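Local atomic coordinates of uncharacterized protein (PDB entry 4FTD), a protein that is of unknown function but joins an immunoglobulin-like domain to a six-bladed beta-propeller and may take part in carbohydrate metabolism. Residues 39-50 / 99-109. Numbering follows the deposited sequence.
Sequences EAKKTINFPRLD and KDYLMKVRKRV
Thr43 and Ile44 of strand 43-45 run parallel to Leu102 and Met103 of strand 99-106, the axes 4.6 Å apart at 24°, and the pairing resumes at Leu49 and Lys107 with the register shifted by one. This is the parallel pair in the otherwise antiparallel mixed sheet of the immunoglobulin-like domain; Leu102 N to Lys42 O and Lys104 N to Ile44 O are nearly straight bonds. At one end the Glu39 carboxylate takes Tyr101 OH on the syn lone pair of OE1 (2.6 Å), at the tyrosine ring edge. Glu39 OE2 receives Lys99 NZ (2.8 Å) and, in one of its two modelled conformers, Lys42 NZ, from opposite faces of the carboxylate plane. With an alanine at Glu39, Lys99 NZ and Lys42 NZ, 3.8 Å apart in that conformer, would probably lose the negative charge they share, and Tyr101 OH its acceptor. Inward, Ile44 CD1 lies against Tyr101 CB. Met103, a selenomethionine, sets SE at the edge of the Phe46 ring, 5.1 Å from its centroid, a seleno Met-aromatic contact. Where the strands part, water 1 accepts from Phe46 N and Arg106 NE, while Arg106 NH2 reaches Phe46 O and pairs with the C-terminal carboxylate of Asp453. Arg48 CG sits over the centre of the Arg106 guanidinium. The Arg48 chain, extended from CG to NE (chi3 168°), carries NH1 to Lys107 O, 2.8 Å away in the guanidinium plane.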
ATOM      1  N   GLU A  39     -32.887  15.609 -24.806  1.00 70.62           N
ATOM      2  CA  GLU A  39     -33.669  16.583 -25.569  1.00 68.46           C
ATOM      3  C   GLU A  39     -33.830  17.949 -24.900  1.00 69.90           C
ATOM      4  O   GLU A  39     -33.847  18.960 -25.591  1.00 70.02           O
ATOM      5  CB  GLU A  39     -35.046  16.003 -25.925  1.00 66.29           C
ATOM      6  CG  GLU A  39     -35.914  16.917 -26.800  1.00 75.15           C
ATOM      7  CD  GLU A  39     -35.287  17.232 -28.141  1.00 74.54           C
ATOM      8  OE1 GLU A  39     -34.541  16.377 -28.657  1.00 75.13           O
ATOM      9  OE2 GLU A  39     -35.548  18.327 -28.681  1.00 78.46           O
ATOM     10  N   ALA A  40     -33.974  17.977 -23.575  1.00 75.66           N
ATOM     11  CA  ALA A  40     -34.150  19.243 -22.848  1.00 79.84           C
ATOM     12  C   ALA A  40     -32.876  20.076 -22.962  1.00 82.85           C
ATOM     13  O   ALA A  40     -32.942  21.289 -23.190  1.00 79.56           O
ATOM     14  CB  ALA A  40     -34.509  18.998 -21.380  1.00 78.36           C
ATOM     15  N   LYS A  41     -31.722  19.410 -22.842  1.00 72.77           N
ATOM     16  CA  LYS A  41     -30.407  20.074 -22.920  1.00 73.30           C
ATOM     17  C   LYS A  41     -29.857  20.186 -24.350  1.00 71.99           C
ATOM     18  O   LYS A  41     -28.861  20.882 -24.575  1.00 67.26           O
ATOM     19  CB  LYS A  41     -29.404  19.340 -22.025  1.00 70.04           C
ATOM     20  CG  LYS A  41     -29.777  19.427 -20.552  1.00 85.24           C
ATOM     21  CD  LYS A  41     -28.917  18.525 -19.681  1.00 89.50           C
ATOM     22  CE  LYS A  41     -29.424  18.553 -18.241  1.00 99.37           C
ATOM     23  NZ  LYS A  41     -28.870  17.431 -17.440  1.00 98.35           N
ATOM     24  N   LYS A  42     -30.518  19.518 -25.305  1.00 70.64           N
ATOM     25  CA  LYS A  42     -30.085  19.513 -26.705  0.50 66.54           C
ATOM     26  C   LYS A  42     -28.618  19.038 -26.802  1.00 59.92           C
ATOM     27  O   LYS A  42     -27.776  19.699 -27.399  1.00 55.36           O
ATOM     28  CB  LYS A  42     -30.264  20.905 -27.359  0.50 70.37           C
ATOM     29  CG  LYS A  42     -31.606  21.613 -27.131  0.50 80.56           C
ATOM     30  CD  LYS A  42     -32.819  20.958 -27.797  0.50 78.79           C
ATOM     31  CE  LYS A  42     -34.110  21.595 -27.276  0.50 79.35           C
ATOM     32  NZ  LYS A  42     -35.308  20.712 -27.366  0.50 76.02           N
ATOM     33  N   THR A  43     -28.316  17.892 -26.194  1.00 59.21           N
ATOM     34  CA  THR A  43     -26.969  17.312 -26.255  1.00 56.11           C
ATOM     35  C   THR A  43     -27.041  15.872 -26.724  1.00 56.58           C
ATOM     36  O   THR A  43     -28.080  15.195 -26.606  1.00 55.94           O
ATOM     37  CB  THR A  43     -26.260  17.346 -24.878  1.00 59.49           C
ATOM     38  OG1 THR A  43     -26.989  16.515 -23.973  1.00 63.66           O
ATOM     39  CG2 THR A  43     -26.196  18.794 -24.309  1.00 57.02           C
ATOM     40  N   ILE A  44     -25.927  15.419 -27.279  1.00 51.37           N
ATOM     41  CA  ILE A  44     -25.766  14.053 -27.709  1.00 52.73           C
ATOM     42  C   ILE A  44     -24.418  13.583 -27.168  1.00 51.58           C
ATOM     43  O   ILE A  44     -23.409  14.265 -27.334  1.00 50.57           O
ATOM     44  CB  ILE A  44     -25.776  13.898 -29.247  1.00 51.09           C
ATOM     45  CG1 ILE A  44     -27.053  14.505 -29.906  1.00 46.55           C
ATOM     46  CG2 ILE A  44     -25.625  12.411 -29.618  1.00 47.79           C
ATOM     47  CD1 ILE A  44     -26.927  14.801 -31.407  1.00 39.63           C
ATOM     48  N   ASN A  45     -24.424  12.438 -26.500  1.00 52.70           N
ATOM     49  CA  ASN A  45     -23.203  11.771 -26.029  1.00 58.12           C
ATOM     50  C   ASN A  45     -23.111  10.331 -26.521  1.00 51.64           C
ATOM     51  O   ASN A  45     -24.095   9.732 -26.926  1.00 51.69           O
ATOM     52  CB  ASN A  45     -23.083  11.821 -24.489  1.00 56.68           C
ATOM     53  CG  ASN A  45     -22.730  13.196 -24.011  1.00 59.56           C
ATOM     54  OD1 ASN A  45     -21.563  13.548 -23.992  1.00 61.61           O
ATOM     55  ND2 ASN A  45     -23.740  14.026 -23.765  1.00 62.53           N
ATOM     56  N   PHE A  46     -21.893   9.815 -26.485  1.00 51.53           N
ATOM     57  CA  PHE A  46     -21.581   8.438 -26.841  1.00 50.45           C
ATOM     58  C   PHE A  46     -20.622   7.869 -25.826  1.00 49.10           C
ATOM     59  O   PHE A  46     -19.881   8.619 -25.205  1.00 53.30           O
ATOM     60  CB  PHE A  46     -20.864   8.396 -28.204  1.00 52.37           C
ATOM     61  CG  PHE A  46     -21.697   8.901 -29.336  1.00 49.28           C
ATOM     62  CD1 PHE A  46     -21.685  10.252 -29.667  1.00 47.75           C
ATOM     63  CD2 PHE A  46     -22.503   8.033 -30.057  1.00 50.85           C
ATOM     64  CE1 PHE A  46     -22.470  10.736 -30.720  1.00 49.60           C
ATOM     65  CE2 PHE A  46     -23.308   8.506 -31.088  1.00 50.99           C
ATOM     66  CZ  PHE A  46     -23.282   9.854 -31.423  1.00 49.20           C
ATOM     67  N   PRO A  47     -20.586   6.541 -25.696  1.00 57.73           N
ATOM     68  CA  PRO A  47     -19.468   5.961 -24.925  1.00 56.59           C
ATOM     69  C   PRO A  47     -18.126   6.377 -25.555  1.00 55.88           C
ATOM     70  O   PRO A  47     -18.052   6.743 -26.739  1.00 55.34           O
ATOM     71  CB  PRO A  47     -19.682   4.455 -25.022  1.00 60.28           C
ATOM     72  CG  PRO A  47     -20.899   4.228 -25.843  1.00 67.89           C
ATOM     73  CD  PRO A  47     -21.551   5.542 -26.166  1.00 57.76           C
ATOM     74  N   ARG A  48     -17.081   6.373 -24.751  1.00 56.18           N
ATOM     75  CA  ARG A  48     -15.770   6.791 -25.221  1.00 58.63           C
ATOM     76  C   ARG A  48     -15.316   5.828 -26.321  1.00 53.16           C
ATOM     77  O   ARG A  48     -15.543   4.634 -26.231  1.00 53.26           O
ATOM     78  CB  ARG A  48     -14.761   6.825 -24.071  1.00 59.88           C
ATOM     79  CG  ARG A  48     -15.104   7.851 -23.001  1.00 62.23           C
ATOM     80  CD  ARG A  48     -14.224   7.739 -21.770  1.00 70.07           C
ATOM     81  NE  ARG A  48     -14.421   8.921 -20.923  1.00 74.07           N
ATOM     82  CZ  ARG A  48     -13.848  10.118 -21.126  1.00 77.67           C
ATOM     83  NH1 ARG A  48     -12.983  10.348 -22.129  1.00 76.29           N
ATOM     84  NH2 ARG A  48     -14.126  11.115 -20.302  1.00 72.49           N
ATOM     85  N   LEU A  49     -14.698   6.359 -27.361  1.00 50.85           N
ATOM     86  CA  LEU A  49     -14.282   5.563 -28.505  1.00 50.85           C
ATOM     87  C   LEU A  49     -12.795   5.228 -28.448  1.00 54.69           C
ATOM     88  O   LEU A  49     -11.976   5.965 -27.845  1.00 54.72           O
ATOM     89  CB  LEU A  49     -14.591   6.327 -29.805  1.00 50.12           C
ATOM     90  CG  LEU A  49     -16.027   6.815 -29.991  1.00 51.38           C
ATOM     91  CD1 LEU A  49     -16.180   7.438 -31.385  1.00 45.87           C
ATOM     92  CD2 LEU A  49     -16.994   5.655 -29.805  1.00 49.56           C
ATOM     93  N   ASP A  50     -12.431   4.137 -29.120  1.00 50.04           N
ATOM     94  CA  ASP A  50     -11.038   3.721 -29.192  1.00 55.72           C
ATOM     95  C   ASP A  50     -10.226   4.845 -29.770  1.00 56.39           C
ATOM     96  O   ASP A  50     -10.638   5.463 -30.738  1.00 54.09           O
ATOM     97  CB  ASP A  50     -10.849   2.495 -30.079  1.00 62.13           C
ATOM     98  CG  ASP A  50     -11.635   1.325 -29.615  1.00 60.09           C
ATOM     99  OD1 ASP A  50     -11.793   1.213 -28.389  1.00 68.91           O
ATOM    100  OD2 ASP A  50     -12.105   0.539 -30.475  1.00 71.77           O
ATOM    101  N   LYS A  99     -33.051  22.689 -35.703  1.00 51.64           N
ATOM    102  CA  LYS A  99     -32.715  22.505 -34.296  1.00 54.71           C
ATOM    103  C   LYS A  99     -31.278  22.059 -34.215  1.00 51.30           C
ATOM    104  O   LYS A  99     -30.859  21.156 -34.929  1.00 48.17           O
ATOM    105  CB  LYS A  99     -33.627  21.469 -33.629  1.00 57.79           C
ATOM    106  CG  LYS A  99     -33.389  21.310 -32.121  1.00 61.37           C
ATOM    107  CD  LYS A  99     -34.332  20.311 -31.463  1.00 73.75           C
ATOM    108  CE  LYS A  99     -35.722  20.879 -31.212  1.00 70.88           C
ATOM    109  NZ  LYS A  99     -36.676  19.799 -30.835  1.00 84.39           N
ATOM    110  N   ASP A 100     -30.520  22.706 -33.337  1.00 48.43           N
ATOM    111  CA  ASP A 100     -29.108  22.388 -33.139  1.00 43.27           C
ATOM    112  C   ASP A 100     -28.884  21.606 -31.831  1.00 52.10           C
ATOM    113  O   ASP A 100     -29.352  21.994 -30.762  1.00 53.17           O
ATOM    114  CB  ASP A 100     -28.281  23.662 -33.109  1.00 48.64           C
ATOM    115  CG  ASP A 100     -28.084  24.302 -34.501  1.00 57.89           C
ATOM    116  OD1 ASP A 100     -28.407  23.680 -35.536  1.00 54.10           O
ATOM    117  OD2 ASP A 100     -27.560  25.446 -34.550  1.00 57.99           O
ATOM    118  N   TYR A 101     -28.173  20.487 -31.946  1.00 51.89           N
ATOM    119  CA  TYR A 101     -27.770  19.658 -30.815  1.00 53.85           C
ATOM    120  C   TYR A 101     -26.254  19.786 -30.712  1.00 50.98           C
ATOM    121  O   TYR A 101     -25.568  19.877 -31.734  1.00 52.18           O
ATOM    122  CB  TYR A 101     -28.143  18.181 -31.091  1.00 49.62           C
ATOM    123  CG  TYR A 101     -29.629  17.891 -31.043  1.00 55.45           C
ATOM    124  CD1 TYR A 101     -30.441  18.087 -32.165  1.00 49.30           C
ATOM    125  CD2 TYR A 101     -30.223  17.384 -29.896  1.00 51.32           C
ATOM    126  CE1 TYR A 101     -31.795  17.804 -32.131  1.00 46.57           C
ATOM    127  CE2 TYR A 101     -31.582  17.113 -29.859  1.00 55.70           C
ATOM    128  CZ  TYR A 101     -32.357  17.321 -30.988  1.00 50.57           C
ATOM    129  OH  TYR A 101     -33.706  17.056 -30.974  1.00 52.04           O
ATOM    130  N   LEU A 102     -25.740  19.802 -29.487  1.00 52.69           N
ATOM    131  CA  LEU A 102     -24.301  19.811 -29.227  1.00 53.47           C
ATOM    132  C   LEU A 102     -23.863  18.359 -29.045  1.00 53.37           C
ATOM    133  O   LEU A 102     -24.208  17.709 -28.043  1.00 51.54           O
ATOM    134  CB  LEU A 102     -23.957  20.647 -27.986  1.00 57.56           C
ATOM    135  CG  LEU A 102     -23.839  22.129 -28.283  1.00 63.26           C
ATOM    136  CD1 LEU A 102     -23.535  22.913 -26.999  1.00 62.41           C
ATOM    137  CD2 LEU A 102     -22.748  22.312 -29.340  1.00 63.96           C
HETATM  138  N   MSE A 103     -23.103  17.861 -30.016  1.00 50.15           N
HETATM  139  CA  MSE A 103     -22.707  16.464 -30.047  1.00 49.24           C
HETATM  140  C   MSE A 103     -21.256  16.289 -29.635  1.00 50.22           C
HETATM  141  O   MSE A 103     -20.368  16.768 -30.322  1.00 48.54           O
HETATM  142  CB  MSE A 103     -22.956  15.874 -31.432  1.00 46.32           C
HETATM  143  CG  MSE A 103     -22.595  14.398 -31.516  1.00 46.45           C
HETATM  144 SE   MSE A 103     -23.209  13.570 -33.175  0.75 49.73          SE
HETATM  145  CE  MSE A 103     -21.516  12.597 -33.736  1.00 51.24           C
ATOM    146  N   LYS A 104     -21.040  15.571 -28.524  1.00 51.28           N
ATOM    147  CA  LYS A 104     -19.709  15.376 -27.953  1.00 52.67           C
ATOM    148  C   LYS A 104     -19.202  13.962 -28.231  1.00 47.60           C
ATOM    149  O   LYS A 104     -19.912  12.981 -27.978  1.00 49.31           O
ATOM    150  CB  LYS A 104     -19.723  15.629 -26.442  1.00 56.76           C
ATOM    151  CG  LYS A 104     -18.335  15.625 -25.789  1.00 59.57           C
ATOM    152  CD  LYS A 104     -18.433  15.655 -24.269  1.00 67.27           C
ATOM    153  CE  LYS A 104     -18.985  16.984 -23.769  1.00 65.94           C
ATOM    154  NZ  LYS A 104     -19.026  17.004 -22.285  1.00 70.27           N
ATOM    155  N   VAL A 105     -17.989  13.880 -28.783  1.00 51.57           N
ATOM    156  CA  VAL A 105     -17.307  12.611 -29.010  1.00 50.21           C
ATOM    157  C   VAL A 105     -16.034  12.622 -28.134  1.00 49.55           C
ATOM    158  O   VAL A 105     -15.306  13.619 -28.117  1.00 58.03           O
ATOM    159  CB  VAL A 105     -16.961  12.357 -30.490  1.00 52.14           C
ATOM    160  CG1 VAL A 105     -16.110  11.106 -30.619  1.00 53.56           C
ATOM    161  CG2 VAL A 105     -18.233  12.209 -31.343  1.00 46.84           C
ATOM    162  N   ARG A 106     -15.801  11.500 -27.444  1.00 54.05           N
ATOM    163  CA  ARG A 106     -14.726  11.345 -26.467  1.00 57.76           C
ATOM    164  C   ARG A 106     -13.859  10.118 -26.726  1.00 54.26           C
ATOM    165  O   ARG A 106     -14.378   9.092 -27.170  1.00 55.41           O
ATOM    166  CB  ARG A 106     -15.360  11.212 -25.089  1.00 60.98           C
ATOM    167  CG  ARG A 106     -16.158  12.435 -24.680  1.00 61.00           C
ATOM    168  CD  ARG A 106     -16.816  12.233 -23.340  1.00 61.13           C
ATOM    169  NE  ARG A 106     -17.859  11.216 -23.419  1.00 61.75           N
ATOM    170  CZ  ARG A 106     -18.239  10.425 -22.420  1.00 61.73           C
ATOM    171  NH1 ARG A 106     -17.652  10.494 -21.238  1.00 65.47           N
ATOM    172  NH2 ARG A 106     -19.198   9.523 -22.607  1.00 68.56           N
ATOM    173  N   LYS A 107     -12.548  10.252 -26.462  1.00 59.57           N
ATOM    174  CA  LYS A 107     -11.577   9.159 -26.577  1.00 55.81           C
ATOM    175  C   LYS A 107     -11.561   8.402 -25.266  1.00 61.07           C
ATOM    176  O   LYS A 107     -11.737   8.991 -24.183  1.00 65.10           O
ATOM    177  CB  LYS A 107     -10.126   9.650 -26.808  1.00 60.31           C
ATOM    178  CG  LYS A 107      -9.810  10.318 -28.143  1.00 62.70           C
ATOM    179  CD  LYS A 107      -8.392  10.894 -28.178  1.00 65.61           C
ATOM    180  CE  LYS A 107      -8.151  11.682 -29.459  1.00 65.01           C
ATOM    181  NZ  LYS A 107      -6.782  12.267 -29.532  1.00 71.40           N
ATOM    182  N   ARG A 108     -11.273   7.109 -25.346  1.00 59.30           N
ATOM    183  CA  ARG A 108     -11.014   6.327 -24.135  1.00 61.48           C
ATOM    184  C   ARG A 108      -9.745   6.816 -23.465  1.00 66.12           C
ATOM    185  O   ARG A 108      -8.811   7.228 -24.146  1.00 66.10           O
ATOM    186  CB  ARG A 108     -10.875   4.858 -24.462  1.00 57.95           C
ATOM    187  CG  ARG A 108     -12.207   4.255 -24.832  1.00 60.67           C
ATOM    188  CD  ARG A 108     -12.014   2.872 -25.354  1.00 61.25           C
ATOM    189  NE  ARG A 108     -11.410   2.039 -24.332  1.00 69.45           N
ATOM    190  CZ  ARG A 108     -10.743   0.920 -24.573  1.00 79.83           C
ATOM    191  NH1 ARG A 108     -10.561   0.469 -25.821  1.00 76.17           N
ATOM    192  NH2 ARG A 108     -10.245   0.239 -23.549  1.00 87.07           N
ATOM    193  N   VAL A 109      -9.743   6.780 -22.133  1.00 70.25           N
ATOM    194  CA  VAL A 109      -8.626   7.232 -21.326  1.00 73.72           C
ATOM    195  C   VAL A 109      -8.223   6.041 -20.454  1.00 72.80           C
ATOM    196  O   VAL A 109      -9.013   5.616 -19.621  1.00 72.12           O
ATOM    197  CB  VAL A 109      -9.040   8.443 -20.461  1.00 72.77           C
ATOM    198  CG1 VAL A 109      -7.935   8.828 -19.486  1.00 73.48           C
ATOM    199  CG2 VAL A 109      -9.429   9.603 -21.362  1.00 69.87           C
TER
HETATM  200  O   HOH W   1     -19.816  11.697 -25.522  1.00 54.49           O
HETATM  201  O   HOH W   2     -20.520  14.029 -21.446  1.00 77.08           O
HETATM  202  O   HOH W   3     -17.897   9.482 -27.011  1.00 54.29           O